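Local structure of glycosylation Associate Protein 1 (Streptococcus agalactiae serotype V, 6OYC) at residues 32-37 / 231-236; 254-259 / 434-439. The protein is a component of the Gap123 complex and probably takes part in glycosylation and accessory Sec secretion of a surface glycoprotein. All blocks are in the same frame, centred on the assembly; numbering follows the deposited sequence.

How the interactions relate
Both interactions touch the first parallel sheet of this GT-B-like chain, where strands 229-233 and 250-255 are neighbours. Interaction 1 lies within the half built on this sheet. Interaction 2 reaches from the end of strand 250-255 to the start of helix 436-445, in the half built on the other parallel sheet. Their centres are 12 Å apart. D33 joins them: D33 OD2 lies 2.6 Å from S254 OG, a probable hydrogen bond, and D33 OD1 makes a salt bridge of 2.8 Å to R259 NH1. Interaction 1 also holds a sulfate at Q236, and E258 of interaction 2 has a bound glycerol about 4 Å from its side chain, both probably from the crystallisation liquor.

Interaction 1: 32-37 / 231-236; sequences DDTINQ and IVSFNQ. With SO4 (sulfate ion), chain J.
S233 OG lies beside D33 and T34, at the first turn of helix 33-43. The setting is the Rossmann-like half that holds strands 2-5 and 229-233, consistent with a GT-B fold. Helix 33-37 and strand 231-233 run roughly antiparallel, at 151°, with their axes 9.7 Å apart at closest approach. S233 OG stands anti to its backbone N, with chi1 at -152°, and comes within 3.7 Å of D33 OD2 and 3.8 Å of T34 OG1. The gap between T34 and S233 is bridged by a water. It donates to D32 OD2 and to T34 OG1, and it is hydrogen-bonded to S233 OG at 2.7 Å. The carboxylate of D32 therefore has two tasks. OD2 takes the water, while OD1 caps the helix, accepting from I35 N at 3.3 Å in a nearly straight bond and weakly from T34 N. D33 holds its carboxylate between its own backbone N and carbonyl carbon. OD1 forms a salt bridge with R259 NH1 and OD2 a hydrogen bond with S254 OG. One turn further along the helix, the extended chain of Q37 crosses I231 at a slant, and OE1 rests 3.7 Å from the methyl CG2 of I231. The amide NE2 of Q37 is bound to S254 OG. F4 of the adjoining strand 2-5 touches both Q37 and I231. Past the strand end is a sulfate, probably from the crystallisation liquor. Its O1 lies at the edge of the F234 ring, near its plane, and accepts from Q236 N at 2.8 Å.

Interaction 2: 254-259 / 434-439; sequences SVFSER and PDLYTQ
D435 OD2 is gripped twice by T438, by the backbone N at 2.9 Å and by the hydroxyl OG1 at 2.6 Å. The two donors come from opposite faces of the carboxylate plane, both on the anti side of OD2. The amide lies 32° out of that plane and the hydroxyl 23°. D435 is thus the N-cap of helix 436-445, and T438 OG1 is also bound to Y356 OH. Next to the cap, L436 carries the contact itself. Its CG lies anti to the backbone N, chi1 172°, which carries the branched end to the loop after strand 250-255. There CD2 meets E258 CB at 3.9 Å, the two side chains running at a slant. In the GT-B-like arrangement this joins the two Rossmann-like halves, one holding strand 250-255 and the other helix 436-445. The F256 ring adds a looser apolar contact, with CZ 4.5 Å from L436 CD2. The backbone N of E258 lies above the F256 ring, nearer its edge than its centre. R259 N bonds F256 O at 2.9 Å. S254 O lies in the R259 guanidinium plane and takes a weak bond from NH2; NH1 has its salt bridge with D33, and NE bonds F234 O.

Interaction 1: 32-37 / 231-236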
ATOM      1  N   ASP A  32      -2.254  -3.976  -3.343  1.00 33.36           N
ATOM      2  CA  ASP A  32      -2.560  -5.322  -2.862  1.00 33.32           C
ATOM      3  C   ASP A  32      -3.464  -6.028  -3.862  1.00 34.89           C
ATOM      4  O   ASP A  32      -3.716  -5.524  -4.961  1.00 33.71           O
ATOM      5  CB  ASP A  32      -3.167  -5.278  -1.455  1.00 30.69           C
ATOM      6  CG  ASP A  32      -4.602  -4.754  -1.434  1.00 35.30           C
ATOM      7  OD1 ASP A  32      -5.158  -4.400  -2.493  1.00 32.95           O
ATOM      8  OD2 ASP A  32      -5.183  -4.691  -0.330  1.00 35.81           O
ATOM      9  N   ASP A  33      -3.990  -7.189  -3.445  1.00 34.96           N
ATOM     10  CA  ASP A  33      -4.774  -8.033  -4.342  1.00 31.81           C
ATOM     11  C   ASP A  33      -6.044  -7.341  -4.825  1.00 33.75           C
ATOM     12  O   ASP A  33      -6.457  -7.537  -5.977  1.00 35.95           O
ATOM     13  CB  ASP A  33      -5.086  -9.373  -3.658  1.00 32.93           C
ATOM     14  CG  ASP A  33      -5.744  -9.209  -2.277  1.00 37.45           C
ATOM     15  OD1 ASP A  33      -5.387  -8.246  -1.550  1.00 33.63           O
ATOM     16  OD2 ASP A  33      -6.614 -10.052  -1.918  1.00 34.05           O
ATOM     17  N   THR A  34      -6.677  -6.522  -3.987  1.00 34.62           N
ATOM     18  CA  THR A  34      -7.893  -5.854  -4.437  1.00 30.07           C
ATOM     19  C   THR A  34      -7.599  -4.883  -5.570  1.00 35.25           C
ATOM     20  O   THR A  34      -8.342  -4.831  -6.558  1.00 38.14           O
ATOM     21  CB  THR A  34      -8.561  -5.126  -3.278  1.00 34.80           C
ATOM     22  OG1 THR A  34      -8.818  -6.049  -2.218  1.00 34.69           O
ATOM     23  CG2 THR A  34      -9.881  -4.476  -3.737  1.00 35.22           C
ATOM     24  N   ILE A  35      -6.528  -4.091  -5.439  1.00 36.84           N
ATOM     25  CA  ILE A  35      -6.150  -3.173  -6.515  1.00 36.22           C
ATOM     26  C   ILE A  35      -5.891  -3.955  -7.791  1.00 36.12           C
ATOM     27  O   ILE A  35      -6.409  -3.634  -8.869  1.00 35.85           O
ATOM     28  CB  ILE A  35      -4.907  -2.351  -6.121  1.00 33.06           C
ATOM     29  CG1 ILE A  35      -5.120  -1.586  -4.803  1.00 31.13           C
ATOM     30  CG2 ILE A  35      -4.458  -1.478  -7.309  1.00 27.67           C
ATOM     31  CD1 ILE A  35      -6.006  -0.404  -4.926  1.00 34.75           C
ATOM     32  N   ASN A  36      -5.068  -4.991  -7.682  1.00 34.18           N
ATOM     33  CA  ASN A  36      -4.713  -5.780  -8.848  1.00 36.39           C
ATOM     34  C   ASN A  36      -5.955  -6.368  -9.510  1.00 39.99           C
ATOM     35  O   ASN A  36      -6.100  -6.309 -10.738  1.00 40.86           O
ATOM     36  CB  ASN A  36      -3.732  -6.867  -8.421  1.00 35.25           C
ATOM     37  CG  ASN A  36      -3.568  -7.924  -9.463  1.00 41.90           C
ATOM     38  OD1 ASN A  36      -4.368  -8.863  -9.543  1.00 43.63           O
ATOM     39  ND2 ASN A  36      -2.546  -7.768 -10.299  1.00 37.38           N
ATOM     40  N   GLN A  37      -6.886  -6.893  -8.701  1.00 39.25           N
ATOM     41  CA  GLN A  37      -8.056  -7.567  -9.253  1.00 40.42           C
ATOM     42  C   GLN A  37      -9.056  -6.576  -9.826  1.00 40.00           C
ATOM     43  O   GLN A  37      -9.685  -6.851 -10.853  1.00 41.86           O
ATOM     44  CB  GLN A  37      -8.716  -8.444  -8.184  1.00 33.76           C
ATOM     45  CG  GLN A  37      -7.876  -9.675  -7.874  1.00 34.84           C
ATOM     46  CD  GLN A  37      -8.131 -10.263  -6.505  1.00 33.86           C
ATOM     47  OE1 GLN A  37      -9.178 -10.025  -5.893  1.00 31.48           O
ATOM     48  NE2 GLN A  37      -7.177 -11.053  -6.019  1.00 31.75           N
ATOM     49  N   ILE A 231     -16.445 -10.389  -4.231  1.00 31.77           N
ATOM     50  CA  ILE A 231     -15.046 -10.777  -4.150  1.00 32.47           C
ATOM     51  C   ILE A 231     -14.498 -10.202  -2.860  1.00 33.41           C
ATOM     52  O   ILE A 231     -14.469  -8.979  -2.676  1.00 33.15           O
ATOM     53  CB  ILE A 231     -14.251 -10.314  -5.380  1.00 34.69           C
ATOM     54  CG1 ILE A 231     -14.867 -10.955  -6.644  1.00 32.87           C
ATOM     55  CG2 ILE A 231     -12.794 -10.701  -5.221  1.00 28.83           C
ATOM     56  CD1 ILE A 231     -14.541 -10.293  -7.964  1.00 37.26           C
ATOM     57  N   VAL A 232     -14.113 -11.090  -1.946  1.00 33.35           N
ATOM     58  CA  VAL A 232     -13.764 -10.724  -0.583  1.00 31.31           C
ATOM     59  C   VAL A 232     -12.262 -10.872  -0.392  1.00 33.67           C
ATOM     60  O   VAL A 232     -11.693 -11.953  -0.603  1.00 32.43           O
ATOM     61  CB  VAL A 232     -14.515 -11.575   0.455  1.00 36.73           C
ATOM     62  CG1 VAL A 232     -14.079 -11.172   1.884  1.00 33.12           C
ATOM     63  CG2 VAL A 232     -16.022 -11.425   0.276  1.00 34.65           C
ATOM     64  N   SER A 233     -11.631  -9.783   0.017  1.00 30.83           N
ATOM     65  CA  SER A 233     -10.292  -9.838   0.585  1.00 32.91           C
ATOM     66  C   SER A 233     -10.311 -10.678   1.864  1.00 33.37           C
ATOM     67  O   SER A 233     -10.970 -10.306   2.841  1.00 34.27           O
ATOM     68  CB  SER A 233      -9.843  -8.407   0.879  1.00 29.94           C
ATOM     69  OG  SER A 233      -8.449  -8.284   0.814  1.00 38.38           O
ATOM     70  N   PHE A 234      -9.618 -11.818   1.867  1.00 33.02           N
ATOM     71  CA  PHE A 234      -9.689 -12.710   3.027  1.00 33.37           C
ATOM     72  C   PHE A 234      -9.134 -12.023   4.273  1.00 31.79           C
ATOM     73  O   PHE A 234      -7.963 -11.643   4.309  1.00 36.00           O
ATOM     74  CB  PHE A 234      -8.921 -14.014   2.769  1.00 32.82           C
ATOM     75  CG  PHE A 234      -9.100 -15.053   3.858  1.00 33.69           C
ATOM     76  CD1 PHE A 234      -8.465 -14.919   5.086  1.00 31.67           C
ATOM     77  CD2 PHE A 234      -9.901 -16.165   3.649  1.00 31.52           C
ATOM     78  CE1 PHE A 234      -8.626 -15.871   6.080  1.00 34.20           C
ATOM     79  CE2 PHE A 234     -10.065 -17.118   4.636  1.00 33.22           C
ATOM     80  CZ  PHE A 234      -9.423 -16.976   5.855  1.00 32.56           C
ATOM     81  N   ASN A 235      -9.958 -11.908   5.311  1.00 29.08           N
ATOM     82  CA  ASN A 235      -9.521 -11.289   6.550  1.00 31.05           C
ATOM     83  C   ASN A 235     -10.403 -11.765   7.697  1.00 33.59           C
ATOM     84  O   ASN A 235     -11.636 -11.672   7.616  1.00 36.18           O
ATOM     85  CB  ASN A 235      -9.576  -9.759   6.428  1.00 32.35           C
ATOM     86  CG  ASN A 235      -8.647  -9.077   7.390  1.00 31.96           C
ATOM     87  OD1 ASN A 235      -8.575  -9.443   8.556  1.00 31.67           O
ATOM     88  ND2 ASN A 235      -7.906  -8.090   6.899  1.00 34.29           N
ATOM     89  N   GLN A 236      -9.784 -12.246   8.774  1.00 33.31           N
ATOM     90  CA  GLN A 236     -10.588 -12.663   9.921  1.00 36.57           C
ATOM     91  C   GLN A 236     -11.359 -11.511  10.558  1.00 33.65           C
ATOM     92  O   GLN A 236     -12.355 -11.759  11.237  1.00 32.12           O
ATOM     93  CB  GLN A 236      -9.716 -13.336  10.982  1.00 41.33           C
ATOM     94  CG  GLN A 236      -8.639 -12.449  11.566  1.00 44.80           C
ATOM     95  CD  GLN A 236      -7.709 -13.199  12.526  1.00 54.91           C
ATOM     96  OE1 GLN A 236      -6.509 -13.338  12.263  1.00 53.47           O
ATOM     97  NE2 GLN A 236      -8.262 -13.689  13.639  1.00 55.58           N
TER
HETATM   98  S   SO4 J 607      -5.962 -13.618   8.569  1.00 49.78           S
HETATM   99  O1  SO4 J 607      -7.188 -13.056   7.996  1.00 38.34           O
HETATM  100  O2  SO4 J 607      -6.283 -14.635   9.574  1.00 45.38           O
HETATM  101  O3  SO4 J 607      -5.161 -14.241   7.496  1.00 44.78           O
HETATM  102  O4  SO4 J 607      -5.160 -12.533   9.171  1.00 55.63           O
HETATM  103  O   HOH W   1      -7.445  -5.854   0.060  1.00 29.07           O

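Interaction 2: 254-259 / 434-439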
ATOM      1  N   SER A 254     -10.239 -14.041  -1.796  1.00 33.40           N
ATOM      2  CA  SER A 254      -8.908 -13.680  -2.287  1.00 31.83           C
ATOM      3  C   SER A 254      -7.898 -13.774  -1.148  1.00 31.11           C
ATOM      4  O   SER A 254      -8.028 -13.080  -0.134  1.00 34.15           O
ATOM      5  CB  SER A 254      -8.892 -12.276  -2.899  1.00 31.45           C
ATOM      6  OG  SER A 254      -7.580 -11.953  -3.365  1.00 33.62           O
ATOM      7  N   VAL A 255      -6.896 -14.622  -1.325  1.00 32.22           N
ATOM      8  CA  VAL A 255      -5.857 -14.864  -0.335  1.00 34.85           C
ATOM      9  C   VAL A 255      -4.579 -14.167  -0.815  1.00 36.22           C
ATOM     10  O   VAL A 255      -4.109 -14.411  -1.935  1.00 34.40           O
ATOM     11  CB  VAL A 255      -5.637 -16.374  -0.131  1.00 37.40           C
ATOM     12  CG1 VAL A 255      -4.342 -16.650   0.657  1.00 37.03           C
ATOM     13  CG2 VAL A 255      -6.831 -17.003   0.546  1.00 33.10           C
ATOM     14  N   PHE A 256      -4.015 -13.304   0.030  1.00 36.28           N
ATOM     15  CA  PHE A 256      -2.862 -12.482  -0.330  1.00 34.58           C
ATOM     16  C   PHE A 256      -1.776 -12.681   0.716  1.00 33.29           C
ATOM     17  O   PHE A 256      -1.968 -12.344   1.892  1.00 33.64           O
ATOM     18  CB  PHE A 256      -3.262 -11.010  -0.427  1.00 33.49           C
ATOM     19  CG  PHE A 256      -2.206 -10.139  -1.045  1.00 36.19           C
ATOM     20  CD1 PHE A 256      -1.685 -10.442  -2.301  1.00 36.72           C
ATOM     21  CD2 PHE A 256      -1.734  -9.010  -0.378  1.00 34.55           C
ATOM     22  CE1 PHE A 256      -0.720  -9.630  -2.887  1.00 36.32           C
ATOM     23  CE2 PHE A 256      -0.752  -8.191  -0.955  1.00 36.18           C
ATOM     24  CZ  PHE A 256      -0.247  -8.501  -2.210  1.00 34.30           C
ATOM     25  N   SER A 257      -0.635 -13.219   0.289  1.00 36.24           N
ATOM     26  CA  SER A 257       0.378 -13.685   1.235  1.00 35.53           C
ATOM     27  C   SER A 257       0.887 -12.576   2.167  1.00 37.04           C
ATOM     28  O   SER A 257       1.248 -12.861   3.314  1.00 37.05           O
ATOM     29  CB  SER A 257       1.541 -14.311   0.470  1.00 41.10           C
ATOM     30  OG  SER A 257       2.151 -13.355  -0.389  1.00 42.48           O
ATOM     31  N   GLU A 258       0.934 -11.314   1.711  1.00 34.35           N
ATOM     32  CA  GLU A 258       1.414 -10.255   2.601  1.00 35.52           C
ATOM     33  C   GLU A 258       0.460 -10.028   3.774  1.00 35.94           C
ATOM     34  O   GLU A 258       0.901  -9.645   4.857  1.00 35.29           O
ATOM     35  CB  GLU A 258       1.613  -8.958   1.819  1.00 37.48           C
ATOM     36  CG  GLU A 258       2.093  -7.757   2.651  1.00 48.51           C
ATOM     37  CD  GLU A 258       1.908  -6.404   1.932  1.00 59.67           C
ATOM     38  OE1 GLU A 258       2.918  -5.689   1.719  1.00 63.07           O
ATOM     39  OE2 GLU A 258       0.754  -6.051   1.577  1.00 55.53           O
ATOM     40  N   ARG A 259      -0.839 -10.267   3.576  1.00 36.94           N
ATOM     41  CA  ARG A 259      -1.895 -10.077   4.571  1.00 32.50           C
ATOM     42  C   ARG A 259      -2.268 -11.361   5.302  1.00 35.25           C
ATOM     43  O   ARG A 259      -2.563 -11.330   6.493  1.00 34.23           O
ATOM     44  CB  ARG A 259      -3.153  -9.531   3.897  1.00 33.46           C
ATOM     45  CG  ARG A 259      -4.349  -9.354   4.809  1.00 29.08           C
ATOM     46  CD  ARG A 259      -5.556  -8.808   4.034  1.00 30.81           C
ATOM     47  NE  ARG A 259      -6.068  -9.778   3.065  1.00 35.03           N
ATOM     48  CZ  ARG A 259      -6.019  -9.619   1.743  1.00 34.49           C
ATOM     49  NH1 ARG A 259      -5.493  -8.513   1.215  1.00 34.34           N
ATOM     50  NH2 ARG A 259      -6.507 -10.563   0.943  1.00 31.38           N
ATOM     51  N   PRO A 434      13.756 -10.424   0.100  1.00 36.17           N
ATOM     52  CA  PRO A 434      13.685  -9.281  -0.809  1.00 34.20           C
ATOM     53  C   PRO A 434      12.354  -8.565  -0.681  1.00 33.48           C
ATOM     54  O   PRO A 434      11.325  -9.161  -0.350  1.00 37.03           O
ATOM     55  CB  PRO A 434      13.872  -9.903  -2.201  1.00 33.49           C
ATOM     56  CG  PRO A 434      13.753 -11.351  -2.026  1.00 36.35           C
ATOM     57  CD  PRO A 434      14.091 -11.670  -0.603  1.00 35.94           C
ATOM     58  N   ASP A 435      12.402  -7.253  -0.906  1.00 30.63           N
ATOM     59  CA  ASP A 435      11.215  -6.414  -0.820  1.00 31.89           C
ATOM     60  C   ASP A 435      10.142  -6.870  -1.817  1.00 32.94           C
ATOM     61  O   ASP A 435      10.409  -7.056  -3.013  1.00 31.61           O
ATOM     62  CB  ASP A 435      11.604  -4.951  -1.060  1.00 30.66           C
ATOM     63  CG  ASP A 435      10.405  -4.013  -1.012  1.00 30.60           C
ATOM     64  OD1 ASP A 435       9.875  -3.802   0.087  1.00 31.85           O
ATOM     65  OD2 ASP A 435       9.981  -3.500  -2.072  1.00 28.41           O
ATOM     66  N   LEU A 436       8.924  -7.058  -1.309  1.00 30.26           N
ATOM     67  CA  LEU A 436       7.843  -7.600  -2.127  1.00 32.09           C
ATOM     68  C   LEU A 436       7.448  -6.636  -3.235  1.00 33.66           C
ATOM     69  O   LEU A 436       7.330  -7.035  -4.404  1.00 33.00           O
ATOM     70  CB  LEU A 436       6.627  -7.923  -1.253  1.00 33.33           C
ATOM     71  CG  LEU A 436       5.377  -8.311  -2.057  1.00 35.70           C
ATOM     72  CD1 LEU A 436       5.652  -9.625  -2.774  1.00 39.84           C
ATOM     73  CD2 LEU A 436       4.104  -8.413  -1.193  1.00 32.85           C
ATOM     74  N   TYR A 437       7.216  -5.362  -2.891  1.00 30.66           N
ATOM     75  CA  TYR A 437       6.746  -4.436  -3.907  1.00 30.85           C
ATOM     76  C   TYR A 437       7.778  -4.290  -5.023  1.00 32.67           C
ATOM     77  O   TYR A 437       7.418  -4.197  -6.201  1.00 33.80           O
ATOM     78  CB  TYR A 437       6.406  -3.068  -3.311  1.00 23.96           C
ATOM     79  CG  TYR A 437       5.841  -2.208  -4.426  1.00 30.57           C
ATOM     80  CD1 TYR A 437       4.584  -2.476  -4.955  1.00 29.57           C
ATOM     81  CD2 TYR A 437       6.592  -1.202  -5.018  1.00 31.45           C
ATOM     82  CE1 TYR A 437       4.063  -1.728  -6.015  1.00 31.92           C
ATOM     83  CE2 TYR A 437       6.069  -0.440  -6.090  1.00 30.93           C
ATOM     84  CZ  TYR A 437       4.810  -0.713  -6.579  1.00 30.93           C
ATOM     85  OH  TYR A 437       4.280   0.007  -7.634  1.00 30.63           O
ATOM     86  N   THR A 438       9.066  -4.289  -4.672  1.00 30.57           N
ATOM     87  CA  THR A 438      10.126  -4.232  -5.676  1.00 32.38           C
ATOM     88  C   THR A 438      10.057  -5.424  -6.624  1.00 34.91           C
ATOM     89  O   THR A 438      10.248  -5.272  -7.836  1.00 34.22           O
ATOM     90  CB  THR A 438      11.492  -4.164  -4.985  1.00 30.28           C
ATOM     91  OG1 THR A 438      11.540  -3.000  -4.152  1.00 32.65           O
ATOM     92  CG2 THR A 438      12.628  -4.088  -6.000  1.00 33.36           C
ATOM     93  N   GLN A 439       9.789  -6.621  -6.091  1.00 35.41           N
ATOM     94  CA  GLN A 439       9.617  -7.790  -6.953  1.00 35.63           C
ATOM     95  C   GLN A 439       8.439  -7.603  -7.904  1.00 36.85           C
ATOM     96  O   GLN A 439       8.545  -7.893  -9.103  1.00 34.69           O
ATOM     97  CB  GLN A 439       9.418  -9.047  -6.110  1.00 35.19           C
ATOM     98  CG  GLN A 439      10.606  -9.427  -5.271  1.00 37.46           C
ATOM     99  CD  GLN A 439      10.338 -10.672  -4.464  1.00 42.72           C
ATOM    100  OE1 GLN A 439       9.536 -10.667  -3.515  1.00 44.50           O
ATOM    101  NE2 GLN A 439      10.983 -11.760  -4.849  1.00 41.59           N
TER